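Local coordinates for protein taurine:2-oxoglutarate aminotransferase (Bifidobacterium kashiwanohense PV20-2, PDB 6JIX) that probably transfers the amino group of taurine to 2-oxoglutarate, using pyridoxal 5'-phosphate as cofactor, at residues 216-221 against 232-237; 225-230 against 415-420; 251-256 against 265-270. All coordinates share one frame; numbering follows the deposited sequence.

Contact 1. Residues 216-221 against 232-237; sequences ILMESI and EGYMEG. With PLP (pyridoxal-5'-phosphate), chain G.
Met218, on strand 213-219, and Met235, in the first turn of helix 234-245, reach toward each other and meet tip to tip, with Tyr234 flanking the place where they touch. The Met218 side chain leaves the strand toward the helix. Its CB makes no close contact with 232-237; CG is the first atom to find a partner, 4.1 Å from Met235 CE. SD carries the chain onward, and a bend about the CG-SD bond (chi3 -52°) sets CE to one side. That methyl does most of the touching: Met218 CE lies 3.7 Å from Met235 SD and 3.8 Å from Tyr234 CE2. It approaches the phenol ring obliquely. Tyr234 CG is anti to the backbone N (chi1 -177°), and although its CB does not point at the strand, the far part of the ring swings nearer to it.

Met235 answers with a chain folded at both chi2 and chi3. Its CE comes within 3.7 Å of Ser220 O, where the strand has ended, so a thioether methyl rests against a backbone carbonyl. The contact is otherwise apolar and buried, a van der Waals meeting of two thioether side chains and a ring.

Next along the strand, Glu219 turns its end away from the helix to the cofactor. Gly223 N bonds to OE1 and Tyr143 N to OE2, and these two backbone N-H groups hold the carboxylate beside the methyl group of PLP.

Strand 213-219, helix 234-245 and strand 248-252 form a beta-alpha-beta unit, the two strands being parallel neighbours in the seven-stranded central sheet. Helix 190-208 packs against Tyr234 through Thr194, Tyr197 and Leu198, while Val238, further along helix 234-245, meets Met218.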
loop_
_atom_site.group_PDB
_atom_site.type_symbol
_atom_site.label_atom_id
_atom_site.label_comp_id
_atom_site.label_asym_id
_atom_site.label_seq_id
_atom_site.Cartn_x
_atom_site.Cartn_y
_atom_site.Cartn_z
ATOM N N ILE A 216 21.859 -2.151 -4.354
ATOM C CA ILE A 216 22.075 -1.520 -3.070
ATOM C C ILE A 216 20.954 -0.511 -2.892
ATOM O O ILE A 216 20.750 0.363 -3.748
ATOM C CB ILE A 216 23.448 -0.841 -3.005
ATOM C CG1 ILE A 216 24.558 -1.888 -2.961
ATOM C CG2 ILE A 216 23.531 0.086 -1.791
ATOM C CD1 ILE A 216 25.926 -1.264 -2.839
ATOM N N LEU A 217 20.215 -0.632 -1.794
ATOM C CA LEU A 217 19.079 0.235 -1.527
ATOM C C LEU A 217 19.388 1.122 -0.325
ATOM O O LEU A 217 19.656 0.617 0.773
ATOM C CB LEU A 217 17.825 -0.608 -1.283
ATOM C CG LEU A 217 16.630 0.022 -0.567
ATOM C CD1 LEU A 217 16.004 1.144 -1.403
ATOM C CD2 LEU A 217 15.617 -1.057 -0.275
ATOM N N MET A 218 19.367 2.439 -0.527
ATOM C CA MET A 218 19.643 3.356 0.574
ATOM C C MET A 218 18.783 4.600 0.463
ATOM O O MET A 218 18.499 5.073 -0.638
ATOM C CB MET A 218 21.138 3.717 0.730
ATOM C CG MET A 218 21.976 3.757 -0.482
ATOM S SD MET A 218 23.717 3.451 -0.034
ATOM C CE MET A 218 24.058 4.629 1.269
ATOM N N GLU A 219 18.296 5.061 1.618
ATOM C CA GLU A 219 17.744 6.408 1.719
ATOM C C GLU A 219 18.772 7.430 1.267
ATOM O O GLU A 219 19.917 7.438 1.748
ATOM C CB GLU A 219 17.346 6.723 3.162
ATOM C CG GLU A 219 16.111 6.045 3.690
ATOM C CD GLU A 219 15.885 6.337 5.177
ATOM O OE1 GLU A 219 15.126 7.288 5.482
ATOM O OE2 GLU A 219 16.454 5.620 6.035
ATOM N N SER A 220 18.344 8.335 0.384
ATOM C CA SER A 220 19.262 9.367 -0.106
ATOM C C SER A 220 19.963 10.062 1.057
ATOM O O SER A 220 21.198 10.132 1.108
ATOM C CB SER A 220 18.500 10.382 -0.967
ATOM O OG SER A 220 17.997 9.801 -2.167
ATOM N N ILE A 221 19.185 10.510 2.041
ATOM C CA ILE A 221 19.676 10.953 3.341
ATOM C C ILE A 221 18.835 10.228 4.373
ATOM O O ILE A 221 17.602 10.303 4.319
ATOM C CB ILE A 221 19.549 12.477 3.523
ATOM C CG1 ILE A 221 20.537 13.206 2.621
ATOM C CG2 ILE A 221 19.790 12.864 4.987
ATOM C CD1 ILE A 221 20.141 14.654 2.318
ATOM N N GLU A 232 30.983 13.619 3.161
ATOM C CA GLU A 232 31.266 14.048 1.800
ATOM C C GLU A 232 31.818 12.893 0.993
ATOM O O GLU A 232 32.670 12.154 1.475
ATOM C CB GLU A 232 32.289 15.187 1.828
ATOM C CG GLU A 232 32.473 15.892 0.506
ATOM C CD GLU A 232 31.210 16.623 0.069
ATOM O OE1 GLU A 232 31.080 16.890 -1.152
ATOM O OE2 GLU A 232 30.352 16.929 0.944
ATOM N N GLY A 233 31.311 12.716 -0.225
ATOM C CA GLY A 233 31.851 11.729 -1.143
ATOM C C GLY A 233 31.348 10.302 -0.986
ATOM O O GLY A 233 31.625 9.473 -1.867
ATOM N N TYR A 234 30.645 9.985 0.107
ATOM C CA TYR A 234 30.168 8.622 0.357
ATOM C C TYR A 234 29.142 8.161 -0.683
ATOM O O TYR A 234 29.291 7.087 -1.270
ATOM C CB TYR A 234 29.578 8.543 1.759
ATOM C CG TYR A 234 29.105 7.178 2.199
ATOM C CD1 TYR A 234 30.004 6.122 2.404
ATOM C CD2 TYR A 234 27.757 6.947 2.448
ATOM C CE1 TYR A 234 29.560 4.876 2.835
ATOM C CE2 TYR A 234 27.312 5.706 2.885
ATOM C CZ TYR A 234 28.208 4.682 3.076
ATOM O OH TYR A 234 27.738 3.466 3.502
ATOM N N MET A 235 28.090 8.954 -0.919
ATOM C CA MET A 235 27.069 8.542 -1.883
ATOM C C MET A 235 27.669 8.364 -3.268
ATOM O O MET A 235 27.260 7.470 -4.021
ATOM C CB MET A 235 25.926 9.559 -1.949
ATOM C CG MET A 235 25.039 9.644 -0.730
ATOM S SD MET A 235 24.567 8.050 -0.058
ATOM C CE MET A 235 23.036 7.651 -0.909
ATOM N N GLU A 236 28.632 9.210 -3.632
ATOM C CA GLU A 236 29.260 9.073 -4.943
ATOM C C GLU A 236 30.058 7.786 -5.028
ATOM O O GLU A 236 30.067 7.119 -6.071
ATOM C CB GLU A 236 30.167 10.272 -5.224
ATOM C CG GLU A 236 29.420 11.547 -5.602
ATOM C CD GLU A 236 28.950 12.340 -4.396
ATOM O OE1 GLU A 236 29.181 11.894 -3.249
ATOM O OE2 GLU A 236 28.341 13.415 -4.607
ATOM N N GLY A 237 30.701 7.397 -3.923
ATOM C CA GLY A 237 31.474 6.170 -3.926
ATOM C C GLY A 237 30.600 4.935 -3.993
ATOM O O GLY A 237 30.954 3.945 -4.646
HETATM N N1 PLP G . 11.018 4.939 3.198
HETATM C C2 PLP G . 11.280 5.961 4.017
HETATM C C2A PLP G . 12.569 6.752 3.881
HETATM C C3 PLP G . 10.359 6.325 5.031
HETATM O O3 PLP G . 10.604 7.374 5.896
HETATM C C4 PLP G . 9.179 5.628 5.169
HETATM C C4A PLP G . 8.189 6.057 6.291
HETATM O O4A PLP G . 8.602 6.619 7.306
HETATM C C5 PLP G . 8.940 4.545 4.268
HETATM C C6 PLP G . 9.881 4.225 3.280
HETATM C C5A PLP G . 7.604 3.724 4.386
HETATM O O4P PLP G . 6.627 4.504 3.773
HETATM P P PLP G . 5.053 4.169 4.015
HETATM O O1P PLP G . 4.217 4.970 3.115
HETATM O O2P PLP G . 4.730 2.780 3.633
HETATM O O3P PLP G . 4.693 4.420 5.640
#

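Contact 2. Residues 225-230 against 415-420; sequences NGVILP and NINICP
Gly226 and Val227 lie against Asn415, which points at the loop from strand 415-418, and Asn417, whose end comes nearer to it. All the contacts between the two segments are van der Waals ones. The closest backbone approach is at Gly226, whose CA is 5.9 Å from Asn415 CA, so the alpha carbon comes close to the Asn415 side chain. Its phi of 130° would press any side chain against the carbonyl oxygen of Asn225. One step on, Val227 CG2 and Asn417 OD1 are 4.2 Å apart, a methyl beside a carbonyl oxygen, the two side chains meeting at a slant. Asn417 CG is anti to its carbonyl carbon (chi1 -60°), and the end of the side chain comes nearer the loop than its CB direction would suggest.

Strand 415-418 borders the three-stranded antiparallel sheet it forms with 361-367 and 370-376, and the loop 225-230, which leads from strand 213-219 of the central sheet to helix 234-245, is laid against that smaller sheet. Val227 also meets Ala372 of the middle strand.

A polar link runs through Arg365, on the far strand of the small sheet: it bonds through NH2 to Gly226 O and through NE to Val227 O, and its side chain also touches Asn415. On the strand side alone, Asn417 O accepts from the hydroxyl of Thr409, a glutamate-binding residue. Within the loop, Ile228 is the centre of an inverse gamma turn, closed by a weak bond of 3.0 Å from Leu229 N to Val227 O.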
loop_
_atom_site.group_PDB
_atom_site.type_symbol
_atom_site.label_atom_id
_atom_site.label_comp_id
_atom_site.label_asym_id
_atom_site.label_seq_id
_atom_site.Cartn_x
_atom_site.Cartn_y
_atom_site.Cartn_z
ATOM N N ASN A 225 15.332 8.011 11.018
ATOM C CA ASN A 225 16.345 7.634 11.991
ATOM C C ASN A 225 17.361 8.745 12.239
ATOM O O ASN A 225 18.419 8.471 12.819
ATOM C CB ASN A 225 17.061 6.350 11.552
ATOM C CG ASN A 225 16.331 5.104 11.995
ATOM O OD1 ASN A 225 16.642 4.516 13.035
ATOM N ND2 ASN A 225 15.343 4.696 11.213
ATOM N N GLY A 226 17.076 9.974 11.803
ATOM C CA GLY A 226 17.798 11.111 12.349
ATOM C C GLY A 226 18.412 12.128 11.413
ATOM O O GLY A 226 19.305 12.857 11.829
ATOM N N VAL A 227 17.956 12.207 10.167
ATOM C CA VAL A 227 18.539 13.132 9.195
ATOM C C VAL A 227 20.050 12.986 9.246
ATOM O O VAL A 227 20.775 13.956 9.490
ATOM C CB VAL A 227 18.108 14.589 9.462
ATOM C CG1 VAL A 227 18.452 15.473 8.285
ATOM C CG2 VAL A 227 16.617 14.654 9.736
ATOM N N ILE A 228 20.537 11.775 8.995
ATOM C CA ILE A 228 21.958 11.460 9.151
ATOM C C ILE A 228 22.631 11.808 7.827
ATOM O O ILE A 228 22.797 10.968 6.943
ATOM C CB ILE A 228 22.183 10.008 9.565
ATOM C CG1 ILE A 228 21.181 9.618 10.662
ATOM C CG2 ILE A 228 23.605 9.820 10.084
ATOM C CD1 ILE A 228 20.928 8.133 10.787
ATOM N N LEU A 229 23.015 13.076 7.697
ATOM C CA LEU A 229 23.749 13.536 6.532
ATOM C C LEU A 229 24.999 12.678 6.338
ATOM O O LEU A 229 25.751 12.468 7.299
ATOM C CB LEU A 229 24.137 15.003 6.696
ATOM C CG LEU A 229 22.952 15.929 6.969
ATOM C CD1 LEU A 229 23.432 17.320 7.351
ATOM C CD2 LEU A 229 21.990 15.969 5.756
ATOM N N PRO A 230 25.229 12.154 5.137
ATOM C CA PRO A 230 26.403 11.305 4.896
ATOM C C PRO A 230 27.674 12.125 4.832
ATOM O O PRO A 230 27.635 13.315 4.474
ATOM C CB PRO A 230 26.095 10.673 3.529
ATOM C CG PRO A 230 25.234 11.694 2.858
ATOM C CD PRO A 230 24.364 12.247 3.955
ATOM N N ASN A 415 17.049 11.564 18.734
ATOM C CA ASN A 415 16.933 12.756 17.905
ATOM C C ASN A 415 15.587 13.436 18.047
ATOM O O ASN A 415 14.567 12.807 18.339
ATOM C CB ASN A 415 17.155 12.440 16.435
ATOM C CG ASN A 415 18.405 11.654 16.223
ATOM O OD1 ASN A 415 18.370 10.420 16.089
ATOM N ND2 ASN A 415 19.539 12.346 16.251
ATOM N N ILE A 416 15.621 14.744 17.823
ATOM C CA ILE A 416 14.443 15.552 17.562
ATOM C C ILE A 416 14.517 15.988 16.111
ATOM O O ILE A 416 15.534 16.538 15.669
ATOM C CB ILE A 416 14.350 16.764 18.505
ATOM C CG1 ILE A 416 14.554 16.319 19.958
ATOM C CG2 ILE A 416 12.995 17.394 18.365
ATOM C CD1 ILE A 416 14.473 17.423 20.972
ATOM N N ASN A 417 13.459 15.713 15.362
ATOM C CA ASN A 417 13.375 16.211 14.001
ATOM C C ASN A 417 12.821 17.622 13.997
ATOM O O ASN A 417 11.990 17.988 14.835
ATOM C CB ASN A 417 12.475 15.324 13.138
ATOM C CG ASN A 417 12.977 13.901 13.050
ATOM O OD1 ASN A 417 14.184 13.670 12.964
ATOM N ND2 ASN A 417 12.054 12.934 13.063
ATOM N N ILE A 418 13.281 18.413 13.036
ATOM C CA ILE A 418 12.637 19.666 12.697
ATOM C C ILE A 418 12.505 19.657 11.179
ATOM O O ILE A 418 13.486 19.858 10.457
ATOM C CB ILE A 418 13.395 20.891 13.207
ATOM C CG1 ILE A 418 13.519 20.821 14.733
ATOM C CG2 ILE A 418 12.643 22.151 12.821
ATOM C CD1 ILE A 418 14.864 20.239 15.238
ATOM N N CYS A 419 11.295 19.375 10.694
ATOM C CA CYS A 419 11.006 19.259 9.267
ATOM C C CYS A 419 9.684 19.961 9.002
ATOM O O CYS A 419 8.669 19.320 8.689
ATOM C CB CYS A 419 10.944 17.790 8.844
ATOM S SG CYS A 419 12.372 16.809 9.314
ATOM N N PRO A 420 9.664 21.291 9.106
ATOM C CA PRO A 420 8.410 22.042 8.944
ATOM C C PRO A 420 7.966 22.071 7.493
ATOM O O PRO A 420 8.763 21.821 6.578
ATOM C CB PRO A 420 8.779 23.449 9.436
ATOM C CG PRO A 420 10.264 23.549 9.164
ATOM C CD PRO A 420 10.810 22.168 9.414
#

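Contact 3. Residues 251-256 against 265-270; sequences CDEVMA and FAWQNF. With PLP (pyridoxal-5'-phosphate), chain G.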
loop_
_atom_site.group_PDB
_atom_site.type_symbol
_atom_site.label_atom_id
_atom_site.label_comp_id
_atom_site.label_asym_id
_atom_site.label_seq_id
_atom_site.Cartn_x
_atom_site.Cartn_y
_atom_site.Cartn_z
ATOM N N CYS A 251 17.790 4.677 -4.702
ATOM C CA CYS A 251 17.665 5.659 -3.636
ATOM C C CYS A 251 16.211 5.742 -3.197
ATOM O O CYS A 251 15.298 5.767 -4.028
ATOM C CB CYS A 251 18.145 7.041 -4.081
ATOM S SG CYS A 251 19.893 7.146 -4.379
ATOM N N ASP A 252 16.005 5.768 -1.882
ATOM C CA ASP A 252 14.679 5.914 -1.294
ATOM C C ASP A 252 14.435 7.404 -1.032
ATOM O O ASP A 252 15.048 7.996 -0.139
ATOM C CB ASP A 252 14.589 5.065 -0.024
ATOM C CG ASP A 252 13.219 5.113 0.633
ATOM O OD1 ASP A 252 12.503 6.123 0.451
ATOM O OD2 ASP A 252 12.867 4.146 1.352
ATOM N N GLU A 253 13.538 8.011 -1.811
ATOM C CA GLU A 253 13.172 9.413 -1.654
ATOM C C GLU A 253 11.845 9.578 -0.932
ATOM O O GLU A 253 11.266 10.669 -0.961
ATOM C CB GLU A 253 13.084 10.111 -3.017
ATOM C CG GLU A 253 14.373 10.177 -3.800
ATOM C CD GLU A 253 15.233 11.339 -3.381
ATOM O OE1 GLU A 253 14.663 12.413 -3.101
ATOM O OE2 GLU A 253 16.475 11.180 -3.321
ATOM N N VAL A 254 11.350 8.527 -0.276
ATOM C CA VAL A 254 10.016 8.600 0.316
ATOM C C VAL A 254 9.922 9.783 1.282
ATOM O O VAL A 254 8.929 10.523 1.289
ATOM C CB VAL A 254 9.655 7.267 1.000
ATOM C CG1 VAL A 254 8.504 7.456 1.990
ATOM C CG2 VAL A 254 9.295 6.219 -0.048
ATOM N N MET A 255 10.935 9.968 2.126
ATOM C CA MET A 255 10.918 11.055 3.094
ATOM C C MET A 255 11.651 12.301 2.611
ATOM O O MET A 255 11.216 13.416 2.901
ATOM C CB MET A 255 11.522 10.600 4.428
ATOM C CG MET A 255 11.651 11.739 5.428
ATOM S SD MET A 255 11.727 11.235 7.166
ATOM C CE MET A 255 10.323 10.130 7.226
ATOM N N ALA A 256 12.734 12.144 1.861
ATOM C CA ALA A 256 13.582 13.270 1.498
ATOM C C ALA A 256 13.228 13.875 0.146
ATOM O O ALA A 256 13.878 14.843 -0.267
ATOM C CB ALA A 256 15.055 12.850 1.506
ATOM N N PHE A 265 14.625 16.175 -5.667
ATOM C CA PHE A 265 14.934 14.906 -5.029
ATOM C C PHE A 265 16.257 15.040 -4.296
ATOM O O PHE A 265 17.185 15.688 -4.786
ATOM C CB PHE A 265 14.988 13.769 -6.050
ATOM C CG PHE A 265 13.698 13.576 -6.790
ATOM C CD1 PHE A 265 12.537 13.227 -6.105
ATOM C CD2 PHE A 265 13.630 13.766 -8.168
ATOM C CE1 PHE A 265 11.322 13.057 -6.787
ATOM C CE2 PHE A 265 12.421 13.603 -8.853
ATOM C CZ PHE A 265 11.269 13.252 -8.158
ATOM N N ALA A 266 16.334 14.454 -3.102
ATOM C CA ALA A 266 17.547 14.608 -2.306
ATOM C C ALA A 266 18.759 14.028 -3.021
ATOM O O ALA A 266 19.854 14.596 -2.934
ATOM C CB ALA A 266 17.377 13.971 -0.924
ATOM N N TRP A 267 18.592 12.939 -3.774
ATOM C CA TRP A 267 19.773 12.433 -4.458
ATOM C C TRP A 267 20.343 13.476 -5.420
ATOM O O TRP A 267 21.521 13.397 -5.782
ATOM C CB TRP A 267 19.475 11.103 -5.168
ATOM C CG TRP A 267 18.424 11.145 -6.229
ATOM C CD1 TRP A 267 17.125 10.735 -6.114
ATOM C CD2 TRP A 267 18.583 11.588 -7.590
ATOM N NE1 TRP A 267 16.461 10.916 -7.305
ATOM C CE2 TRP A 267 17.332 11.432 -8.229
ATOM C CE3 TRP A 267 19.654 12.113 -8.326
ATOM C CZ2 TRP A 267 17.127 11.785 -9.568
ATOM C CZ3 TRP A 267 19.448 12.463 -9.653
ATOM C CH2 TRP A 267 18.192 12.298 -10.259
ATOM N N GLN A 268 19.565 14.503 -5.770
ATOM C CA GLN A 268 20.082 15.568 -6.620
ATOM C C GLN A 268 21.080 16.469 -5.892
ATOM O O GLN A 268 21.660 17.352 -6.531
ATOM C CB GLN A 268 18.932 16.413 -7.173
ATOM C CG GLN A 268 18.270 15.806 -8.403
ATOM C CD GLN A 268 16.835 16.293 -8.594
ATOM O OE1 GLN A 268 16.281 16.970 -7.724
ATOM N NE2 GLN A 268 16.231 15.949 -9.732
ATOM N N ASN A 269 21.290 16.285 -4.580
ATOM C CA ASN A 269 22.337 17.030 -3.895
ATOM C C ASN A 269 23.691 16.375 -4.055
ATOM O O ASN A 269 24.675 16.890 -3.515
ATOM C CB ASN A 269 22.059 17.110 -2.392
ATOM C CG ASN A 269 20.847 17.920 -2.064
ATOM O OD1 ASN A 269 20.901 19.148 -2.031
ATOM N ND2 ASN A 269 19.735 17.242 -1.805
ATOM N N PHE A 270 23.766 15.303 -4.833
ATOM C CA PHE A 270 24.953 14.479 -4.943
ATOM C C PHE A 270 25.193 14.223 -6.421
ATOM O O PHE A 270 24.287 14.342 -7.251
ATOM C CB PHE A 270 24.836 13.124 -4.223
ATOM C CG PHE A 270 24.430 13.195 -2.768
ATOM C CD1 PHE A 270 25.326 13.595 -1.790
ATOM C CD2 PHE A 270 23.163 12.779 -2.370
ATOM C CE1 PHE A 270 24.953 13.624 -0.440
ATOM C CE2 PHE A 270 22.784 12.804 -1.021
ATOM C CZ PHE A 270 23.682 13.223 -0.060
HETATM N N1 PLP G . 11.018 4.939 3.198
HETATM C C2 PLP G . 11.280 5.961 4.017
HETATM C C2A PLP G . 12.569 6.752 3.881
HETATM C C3 PLP G . 10.359 6.325 5.031
HETATM O O3 PLP G . 10.604 7.374 5.896
HETATM C C4 PLP G . 9.179 5.628 5.169
HETATM C C4A PLP G . 8.189 6.057 6.291
HETATM O O4A PLP G . 8.602 6.619 7.306
HETATM C C5 PLP G . 8.940 4.545 4.268
HETATM C C6 PLP G . 9.881 4.225 3.280
HETATM C C5A PLP G . 7.604 3.724 4.386
HETATM O O4P PLP G . 6.627 4.504 3.773
HETATM P P PLP G . 5.053 4.169 4.015
HETATM O O1P PLP G . 4.217 4.970 3.115
HETATM O O2P PLP G . 4.730 2.780 3.633
HETATM O O3P PLP G . 4.693 4.420 5.640
#
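Glu253, just past the end of strand 248-252, reaches to the backbone of Ala266 and Trp267, where the 3-10 segment 266-269 begins. A bend at chi2 (-84°) places its CD by the backbone N of Ala266. Two hydrogen bonds cross, one to each carboxylate oxygen and both on its syn side: Ala266 N to Glu253 OE1 at 2.6 Å and Trp267 N to Glu253 OE2 at 2.8 Å (N-H...O 150°). Ser220 OG probably bonds to OE2 as well, so the buried carboxylate, likely charged, would have three donors around it. An alanine in place of Glu253 would probably leave both backbone N-H groups and the Ser220 hydroxyl without their acceptor and the start of the 3-10 turn less firmly tied to the strand.

Around this grip the carboxylate stands nearly perpendicular to the indole, 89° between planes, with OE2 at the ring edge near Trp267 CD1. Cys251 SG adds an oblique sulfur-aromatic contact, 5.4 Å from the centroid of the five-membered ring of Trp267.

In the fold type I architecture of class-III aminotransferases, this strand end carries the aspartate that faces the pyridine nitrogen. Here Asp252 OD2 lies 2.7 Å from PLP N1, with Asn120 and His144 as hydrogen-bond partners of the same oxygen. Asp252 OD1 accepts from Val254 N in an Asx turn, and Val254 lies against the cofactor ring, its CG1 3.7 Å from PLP C5.

Among the apolar contacts, Ala256 CB and Ala266 CB meet at 3.5 Å. Phe277 of strand 276-279 meets the rings of Phe265 and Trp267 at an incline.

In the fold
All three contacts are buried, but their chemistry differs. Contacts 1 and 3 belong to neighbouring parallel strands of the central sheet, linked by the backbone pair Met218 O and Asp252 N, and both touch PLP: contact 1 is chiefly thioether and aromatic packing between sheet and helix, contact 3 chiefly carboxylate to backbone. Contact 2 is a looser juncture with the small three-stranded sheet, farther from the cofactor. Its loop nevertheless borders both others, since Pro230 CG packs on Met235 CG at 4.1 Å and on Phe270 CZ at 3.6 Å. Along the chain, contact 3 is nested within the loop that contact 2 closes.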